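PDB 5CEG: plasmid stabilization system from Mesorhizobium opportunistum, which probably acts as the ParE-like toxin of a type II toxin-antitoxin system. Local coordinates for residues Val17-Ser22 and Val98-Val104; Leu29-Tyr33 and Asp45-Leu51; Glu80-Val84 and Val107-Arg111. All coordinates share one frame; numbering follows the deposited sequence. Where two conformers were deposited one is given.

The contacts lie in a ParE-type fold, a helical hairpin packed on a mixed sheet. Interaction 1 pairs strand 18-21, outermost in this chain, with strand 100-108; interaction 2, nested inside the loop closed by interaction 1, joins helices 23-37 and 41-60; interaction 3, later, ties the start of strand 83-90 to the far end of strand 100-108. Interactions 1 and 3 share that strand, though their centres are about 20 Å apart, on opposite sides of the chain's centre. Interaction 2, about 11 Å from interaction 3 centre to centre, is linked to it by the D31-R111 salt bridge and I32 on F83, and touches interaction 1 where W21 packs on L29. Hairpin and sheet thus form one body.

Interaction 1. Residues Val17-Ser22 and Val98-Val104; sequences VRLVWS and VEWVEIV
V101 and L19 meet in a parallel beta ladder, where strand 18-21, outermost in this chain's ParE-type mixed sheet, runs beside strand 100-108. Four backbone hydrogen bonds hold the ladder: V101 N to R18 O, V20 N to V101 O, I103 N to V20 O and S22 N to I103 O, all close to straight. A water takes the amide hydrogen of R18 and donates to E99 O, where E99 and W100 form a classic beta bulge opposite V90.

V101 CB passes 4.1 Å from L19 CD1. CG1, anti to the backbone N (chi1 162°), is turned to L19 and rests 3.8 Å from the same CD1. CG2, on the other branch, meets V17 CG2 at 3.8 Å. A valine forked at CB suits this place, because it can touch L19 on the adjoining strand and V17 just before it, while L58 of helix 41-60 packs on it too.

Further along the same face, I103 lies beside W21. In the conformer described here, one of two, CD1 sits 3.5 Å from the centroid of the six-membered ring, a CH-pi contact over the indole face. The W21 backbone hydrogen-bonds another protein chain, probably the antitoxin.

E102 points to the other face with V20, and its OE1 leaves this strand pair for a salt bridge with a basic side chain of that other protein. S22, the N-cap of helix 23-37, suits its junction: its OG accepts from A25 N and donates to V104 O at 2.7 Å.

Interaction 2. Residues Leu29-Tyr33 and Asp45-Leu51; sequences LIDIY and DRYYDQL
Y33 and Y48 bind the two arms of an alpha-helical hairpin, in which helices 23-37 and 41-60 pack with their local axes 10.1 Å apart and their directions at 146°, roughly antiparallel.

Aromatic packing lies at the middle. The edge of Y33 meets the face of Y48, with CD2 of Y33 standing 3.4 Å above the centre of the Y48 ring. The planes are inclined at 51°, so the pair is a tilted edge-to-face stack. A chi1 of -167° swings the Y33 ring across toward the second helix, and Y33 CB lies 3.5 Å from Y48 OH.

Apolar packing is simpler: L29 CD2 and L51 CD1 touch at 3.9 Å as the two leucines run alongside each other, pointing opposite ways. Both are buried; L51 also packs on F83 and L85 of the sheet, and L29 on V106, as suits branched aliphatic chains between helices and strands.

Polar contacts close both ends of the tyrosine pair, where a phenol combines a packing ring with a hydroxyl. Y33 OH donates to D45 OD1 at 2.6 Å, from above the carboxylate plane, although OD1 itself lies in the plane of the Y33 ring, at its edge. D45 also pairs with R42 and with basic side chains of another protein, and Y33 OH also hydrogen-bonds a basic side chain of that other protein. Across the stack, L29 O has two donors on opposite faces of its carbonyl plane: Y33 N, from the helix itself, and Y48 OH, at 2.8 Å.

Interaction 3. Residues Glu80-Val84 and Val107-Arg111; sequences EAPFV and VDGRR. With NA (sodium ion), chain J.
P82 packs over the guanidinium face of R110 at the open end of a beta hairpin, where strand 83-90 begins and strand 100-108 passes into helix 109-112. The proline follows a cis peptide bond, and its CG lies between two flat groups: 3.7 Å above the centre of the R110 guanidinium on one side and 4.0 Å above the F83 ring on the other. A compact aliphatic ring suits this sandwich. R110 reaches it with a chain extended from CG to NE, and its NH1 goes on to a salt bridge with an acidic side chain of another protein.

F83 and D108 form a non-hydrogen-bonded antiparallel pair. Ring and carboxylate planes are 64° apart, and F83 CD1 lies 4.0 Å from D108 CB. The next pair, V84 and V107, is hydrogen-bonded in both directions between the backbones.

D108 is the N-cap of helix 109-112. Its chi1 near 180° (-177°) lets OD1 reach back to accept from R110 N at 2.9 Å, a role that suits a short acidic chain. P82 O, meanwhile, receives G109 N at 3.0 Å, and a residue without a side chain fits this close approach. G109 O binds a sodium ion at 2.5 Å, together with two waters and the carbonyls of L113, L116 and F117; one of those waters donates to R110 O.

Interaction 1. Residues Val17-Ser22 and Val98-Val104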
# COMPACT_ATOMS: atom_id res chain seq x y z
N VAL B 17 36.20 -0.03 -20.35
CA VAL B 17 35.53 -0.29 -21.62
C VAL B 17 34.86 0.98 -22.12
O VAL B 17 34.69 1.94 -21.35
CB VAL B 17 34.49 -1.43 -21.50
CG1 VAL B 17 35.08 -2.60 -20.74
CG2 VAL B 17 33.24 -0.94 -20.82
N ARG B 18 34.50 1.01 -23.41
CA ARG B 18 33.76 2.15 -23.96
C ARG B 18 32.38 2.21 -23.34
O ARG B 18 31.69 1.20 -23.25
CB ARG B 18 33.64 2.07 -25.49
CG ARG B 18 32.90 3.25 -26.11
CD ARG B 18 33.54 3.70 -27.41
NE ARG B 18 32.73 4.61 -28.22
CZ ARG B 18 32.92 5.92 -28.31
NH1 ARG B 18 33.87 6.52 -27.61
NH2 ARG B 18 32.14 6.65 -29.10
N LEU B 19 31.97 3.40 -22.90
CA LEU B 19 30.64 3.54 -22.34
C LEU B 19 29.86 4.59 -23.12
O LEU B 19 30.31 5.73 -23.28
CB LEU B 19 30.70 3.91 -20.85
CG LEU B 19 29.37 3.75 -20.09
CD1 LEU B 19 29.59 3.19 -18.69
CD2 LEU B 19 28.66 5.07 -20.01
N VAL B 20 28.69 4.19 -23.60
CA VAL B 20 27.84 5.07 -24.37
C VAL B 20 26.44 5.07 -23.76
O VAL B 20 26.10 4.19 -22.97
CB VAL B 20 27.79 4.66 -25.85
CG1 VAL B 20 29.18 4.88 -26.51
CG2 VAL B 20 27.39 3.20 -25.99
N TRP B 21 25.66 6.09 -24.13
CA TRP B 21 24.32 6.29 -23.58
C TRP B 21 23.34 6.40 -24.74
O TRP B 21 23.62 7.08 -25.72
CB TRP B 21 24.25 7.57 -22.73
CG TRP B 21 25.26 7.70 -21.62
CD1 TRP B 21 26.62 7.85 -21.75
CD2 TRP B 21 24.99 7.73 -20.20
NE1 TRP B 21 27.21 7.96 -20.51
CE2 TRP B 21 26.24 7.89 -19.55
CE3 TRP B 21 23.83 7.64 -19.43
CZ2 TRP B 21 26.35 7.96 -18.16
CZ3 TRP B 21 23.94 7.70 -18.05
CH2 TRP B 21 25.19 7.87 -17.43
N SER B 22 22.19 5.74 -24.64
CA SER B 22 21.19 5.92 -25.68
C SER B 22 20.74 7.37 -25.72
O SER B 22 20.79 8.09 -24.72
CB SER B 22 19.99 4.99 -25.44
OG SER B 22 19.13 5.56 -24.45
N VAL B 98 34.64 -7.22 -22.85
CA VAL B 98 33.46 -6.41 -23.17
C VAL B 98 33.88 -5.25 -24.06
O VAL B 98 34.87 -4.56 -23.77
CB VAL B 98 32.80 -5.88 -21.88
CG1 VAL B 98 31.66 -4.89 -22.21
CG2 VAL B 98 32.30 -7.04 -21.02
N GLU B 99 33.17 -5.04 -25.17
CA GLU B 99 33.57 -3.97 -26.08
C GLU B 99 32.88 -2.65 -25.73
O GLU B 99 33.50 -1.58 -25.77
CB GLU B 99 33.28 -4.34 -27.54
CG GLU B 99 33.54 -3.19 -28.50
CD GLU B 99 34.22 -3.58 -29.79
OE1 GLU B 99 34.72 -4.72 -29.89
OE2 GLU B 99 34.26 -2.73 -30.71
N TRP B 100 31.60 -2.70 -25.34
CA TRP B 100 31.06 -1.52 -24.69
C TRP B 100 29.93 -1.82 -23.75
O TRP B 100 29.42 -2.92 -23.63
CB TRP B 100 30.57 -0.47 -25.69
CG TRP B 100 29.40 -0.92 -26.45
CD1 TRP B 100 28.09 -0.67 -26.21
CD2 TRP B 100 29.45 -1.74 -27.60
NE1 TRP B 100 27.30 -1.28 -27.16
CE2 TRP B 100 28.13 -1.95 -28.03
CE3 TRP B 100 30.49 -2.33 -28.32
CZ2 TRP B 100 27.83 -2.71 -29.14
CZ3 TRP B 100 30.19 -3.08 -29.41
CH2 TRP B 100 28.88 -3.27 -29.81
N VAL B 101 29.67 -0.79 -22.95
CA VAL B 101 28.51 -0.75 -22.06
C VAL B 101 27.59 0.29 -22.66
O VAL B 101 28.03 1.40 -22.93
CB VAL B 101 28.91 -0.38 -20.63
CG1 VAL B 101 27.68 0.09 -19.83
CG2 VAL B 101 29.58 -1.57 -19.96
N GLU B 102 26.32 -0.06 -22.89
CA GLU B 102 25.34 0.95 -23.27
C GLU B 102 24.34 1.18 -22.14
O GLU B 102 23.63 0.26 -21.75
CB GLU B 102 24.55 0.56 -24.54
CG GLU B 102 23.47 1.63 -24.86
CD GLU B 102 22.55 1.30 -26.03
OE1 GLU B 102 22.78 0.31 -26.74
OE2 GLU B 102 21.59 2.09 -26.23
N ILE B 103 24.30 2.40 -21.61
CA ILE B 103 23.26 2.76 -20.66
C ILE B 103 22.01 3.13 -21.46
O ILE B 103 22.00 4.09 -22.23
CB ILE B 103 23.70 3.88 -19.71
CG1 ILE B 103 24.93 3.40 -18.92
CG2 ILE B 103 22.56 4.28 -18.78
CD1 ILE B 103 25.47 4.40 -17.91
N VAL B 104 20.97 2.32 -21.29
CA VAL B 104 19.77 2.45 -22.12
C VAL B 104 18.75 3.45 -21.57
O VAL B 104 18.16 4.23 -22.33
CB VAL B 104 19.14 1.06 -22.31
CG1 VAL B 104 17.85 1.15 -23.14
CG2 VAL B 104 20.14 0.13 -23.00
O HOH W 1 35.84 -1.14 -24.84

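Interaction 2. Residues Leu29-Tyr33 and Asp45-Leu51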
# COMPACT_ATOMS: atom_id res chain seq x y z
N LEU B 29 18.73 12.12 -18.39
CA LEU B 29 19.66 12.90 -17.57
C LEU B 29 19.32 14.39 -17.58
O LEU B 29 19.36 15.05 -16.55
CB LEU B 29 21.10 12.70 -18.06
CG LEU B 29 21.74 11.32 -17.81
CD1 LEU B 29 23.12 11.23 -18.49
CD2 LEU B 29 21.86 11.04 -16.30
N ILE B 30 19.00 14.93 -18.75
CA ILE B 30 18.63 16.33 -18.83
C ILE B 30 17.33 16.60 -18.06
O ILE B 30 17.25 17.57 -17.31
CB ILE B 30 18.49 16.78 -20.29
CG1 ILE B 30 19.86 16.69 -20.97
CG2 ILE B 30 17.92 18.20 -20.37
CD1 ILE B 30 19.83 16.94 -22.45
N ASP B 31 16.34 15.72 -18.22
CA ASP B 31 15.07 15.85 -17.51
C ASP B 31 15.25 15.86 -15.99
O ASP B 31 14.67 16.68 -15.28
CB ASP B 31 14.15 14.69 -17.91
CG ASP B 31 12.73 14.85 -17.37
OD1 ASP B 31 12.12 15.92 -17.58
OD2 ASP B 31 12.24 13.90 -16.73
N ILE B 32 16.08 14.94 -15.50
CA ILE B 32 16.37 14.86 -14.07
C ILE B 32 16.94 16.18 -13.55
O ILE B 32 16.49 16.70 -12.52
CB ILE B 32 17.35 13.71 -13.78
CG1 ILE B 32 16.65 12.35 -13.96
CG2 ILE B 32 17.96 13.84 -12.37
CD1 ILE B 32 17.60 11.17 -14.06
N TYR B 33 17.92 16.73 -14.26
CA TYR B 33 18.58 17.95 -13.82
C TYR B 33 17.63 19.14 -13.84
O TYR B 33 17.59 19.96 -12.90
CB TYR B 33 19.81 18.23 -14.70
CG TYR B 33 20.77 19.29 -14.15
CD1 TYR B 33 20.48 20.64 -14.29
CD2 TYR B 33 21.94 18.93 -13.52
CE1 TYR B 33 21.33 21.61 -13.80
CE2 TYR B 33 22.81 19.90 -13.02
CZ TYR B 33 22.50 21.24 -13.18
OH TYR B 33 23.35 22.21 -12.69
N ASP B 45 23.19 19.46 -9.34
CA ASP B 45 24.61 19.18 -9.49
C ASP B 45 25.05 17.91 -8.75
O ASP B 45 25.84 17.14 -9.29
CB ASP B 45 25.46 20.36 -9.01
CG ASP B 45 25.50 21.49 -10.01
OD1 ASP B 45 25.32 21.25 -11.23
OD2 ASP B 45 25.74 22.64 -9.58
N ARG B 46 24.54 17.70 -7.54
CA ARG B 46 24.92 16.50 -6.78
C ARG B 46 24.44 15.23 -7.46
O ARG B 46 25.17 14.24 -7.50
CB ARG B 46 24.40 16.57 -5.35
CG ARG B 46 25.16 17.56 -4.47
CD ARG B 46 24.82 17.39 -2.98
NE ARG B 46 23.41 17.63 -2.69
CZ ARG B 46 22.90 18.82 -2.38
NH1 ARG B 46 23.68 19.89 -2.32
NH2 ARG B 46 21.60 18.94 -2.13
N TYR B 47 23.23 15.24 -8.02
CA TYR B 47 22.74 14.06 -8.74
C TYR B 47 23.64 13.76 -9.94
O TYR B 47 23.94 12.60 -10.22
CB TYR B 47 21.29 14.22 -9.20
CG TYR B 47 20.23 14.11 -8.12
CD1 TYR B 47 20.35 13.18 -7.10
CD2 TYR B 47 19.11 14.92 -8.15
CE1 TYR B 47 19.36 13.08 -6.11
CE2 TYR B 47 18.13 14.84 -7.17
CZ TYR B 47 18.26 13.92 -6.16
OH TYR B 47 17.28 13.84 -5.20
N TYR B 48 24.08 14.80 -10.65
CA TYR B 48 25.02 14.57 -11.76
C TYR B 48 26.37 14.05 -11.26
O TYR B 48 26.96 13.19 -11.89
CB TYR B 48 25.23 15.84 -12.60
CG TYR B 48 24.29 16.00 -13.77
CD1 TYR B 48 23.08 15.31 -13.83
CD2 TYR B 48 24.60 16.86 -14.83
CE1 TYR B 48 22.21 15.46 -14.91
CE2 TYR B 48 23.75 17.02 -15.90
CZ TYR B 48 22.55 16.31 -15.94
OH TYR B 48 21.70 16.49 -17.01
N ASP B 49 26.85 14.57 -10.13
CA ASP B 49 28.10 14.05 -9.56
C ASP B 49 27.98 12.56 -9.27
O ASP B 49 28.89 11.78 -9.57
CB ASP B 49 28.46 14.79 -8.27
CG ASP B 49 28.83 16.25 -8.49
OD1 ASP B 49 29.30 16.61 -9.58
OD2 ASP B 49 28.65 17.02 -7.53
N GLN B 50 26.85 12.17 -8.70
CA GLN B 50 26.64 10.78 -8.29
C GLN B 50 26.44 9.87 -9.49
O GLN B 50 26.97 8.74 -9.53
CB GLN B 50 25.44 10.69 -7.34
CG GLN B 50 25.73 11.39 -6.01
CD GLN B 50 24.50 11.67 -5.17
OE1 GLN B 50 23.40 11.21 -5.47
NE2 GLN B 50 24.68 12.45 -4.11
N LEU B 51 25.69 10.34 -10.48
CA LEU B 51 25.41 9.52 -11.66
C LEU B 51 26.68 9.35 -12.50
O LEU B 51 26.94 8.27 -13.02
CB LEU B 51 24.27 10.12 -12.48
CG LEU B 51 22.89 9.96 -11.83
CD1 LEU B 51 21.90 10.94 -12.45
CD2 LEU B 51 22.39 8.51 -11.98

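Interaction 3. Residues Glu80-Val84 and Val107-Arg111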
# COMPACT_ATOMS: atom_id res chain seq x y z
N GLU B 80 21.45 3.74 -8.28
CA GLU B 80 22.06 4.94 -7.74
C GLU B 80 20.90 5.77 -7.19
O GLU B 80 20.35 6.63 -7.89
CB GLU B 80 22.85 5.71 -8.80
CG GLU B 80 23.49 7.01 -8.31
CD GLU B 80 24.42 6.79 -7.14
OE1 GLU B 80 25.23 5.83 -7.20
OE2 GLU B 80 24.34 7.57 -6.17
N ALA B 81 20.52 5.49 -5.95
CA ALA B 81 19.27 5.99 -5.39
C ALA B 81 19.11 7.50 -5.56
O ALA B 81 20.05 8.25 -5.31
CB ALA B 81 19.17 5.62 -3.92
N PRO B 82 17.91 7.94 -5.98
CA PRO B 82 16.66 7.22 -6.25
C PRO B 82 16.51 6.68 -7.68
O PRO B 82 15.39 6.34 -8.10
CB PRO B 82 15.60 8.29 -5.98
CG PRO B 82 16.28 9.54 -6.45
CD PRO B 82 17.72 9.40 -6.04
N PHE B 83 17.62 6.62 -8.41
CA PHE B 83 17.59 6.23 -9.82
C PHE B 83 18.00 4.78 -10.02
O PHE B 83 18.73 4.20 -9.23
CB PHE B 83 18.51 7.14 -10.65
CG PHE B 83 18.29 8.60 -10.39
CD1 PHE B 83 17.16 9.23 -10.87
CD2 PHE B 83 19.20 9.32 -9.63
CE1 PHE B 83 16.94 10.57 -10.61
CE2 PHE B 83 18.99 10.65 -9.37
CZ PHE B 83 17.86 11.28 -9.84
N VAL B 84 17.50 4.22 -11.11
CA VAL B 84 17.89 2.90 -11.55
C VAL B 84 18.50 3.05 -12.94
O VAL B 84 17.86 3.59 -13.84
CB VAL B 84 16.67 1.97 -11.59
CG1 VAL B 84 17.00 0.68 -12.28
CG2 VAL B 84 16.12 1.72 -10.17
N VAL B 107 16.19 5.72 -14.87
CA VAL B 107 14.80 5.75 -14.41
C VAL B 107 14.71 6.26 -12.97
O VAL B 107 15.43 5.78 -12.12
CB VAL B 107 14.18 4.36 -14.49
CG1 VAL B 107 12.70 4.41 -14.06
CG2 VAL B 107 14.30 3.79 -15.91
N ASP B 108 13.83 7.23 -12.72
CA ASP B 108 13.60 7.71 -11.36
C ASP B 108 12.52 6.85 -10.72
O ASP B 108 11.37 6.92 -11.12
CB ASP B 108 13.17 9.18 -11.37
CG ASP B 108 13.00 9.77 -9.97
OD1 ASP B 108 12.97 9.02 -8.97
OD2 ASP B 108 12.91 11.01 -9.87
N GLY B 109 12.90 6.05 -9.72
CA GLY B 109 11.95 5.16 -9.09
C GLY B 109 10.80 5.88 -8.41
O GLY B 109 9.70 5.32 -8.26
N ARG B 110 11.03 7.11 -7.96
CA ARG B 110 9.97 7.89 -7.33
C ARG B 110 8.89 8.26 -8.33
O ARG B 110 7.73 8.48 -7.96
CB ARG B 110 10.53 9.16 -6.68
CG ARG B 110 11.50 8.90 -5.54
CD ARG B 110 12.21 10.21 -5.21
NE ARG B 110 13.13 10.11 -4.09
CZ ARG B 110 14.06 11.02 -3.82
NH1 ARG B 110 14.19 12.08 -4.61
NH2 ARG B 110 14.86 10.88 -2.78
N ARG B 111 9.27 8.34 -9.61
CA ARG B 111 8.36 8.79 -10.66
C ARG B 111 7.71 7.64 -11.40
O ARG B 111 6.61 7.80 -11.95
CB ARG B 111 9.13 9.67 -11.66
CG ARG B 111 8.30 10.20 -12.81
CD ARG B 111 9.18 10.89 -13.83
NE ARG B 111 8.41 11.64 -14.82
CZ ARG B 111 8.92 12.64 -15.53
NH1 ARG B 111 10.18 13.00 -15.34
NH2 ARG B 111 8.17 13.29 -16.42
NA NA J . 8.25 4.60 -6.33
O HOH W 2 6.79 6.51 -6.21
O HOH W 3 6.47 3.75 -4.80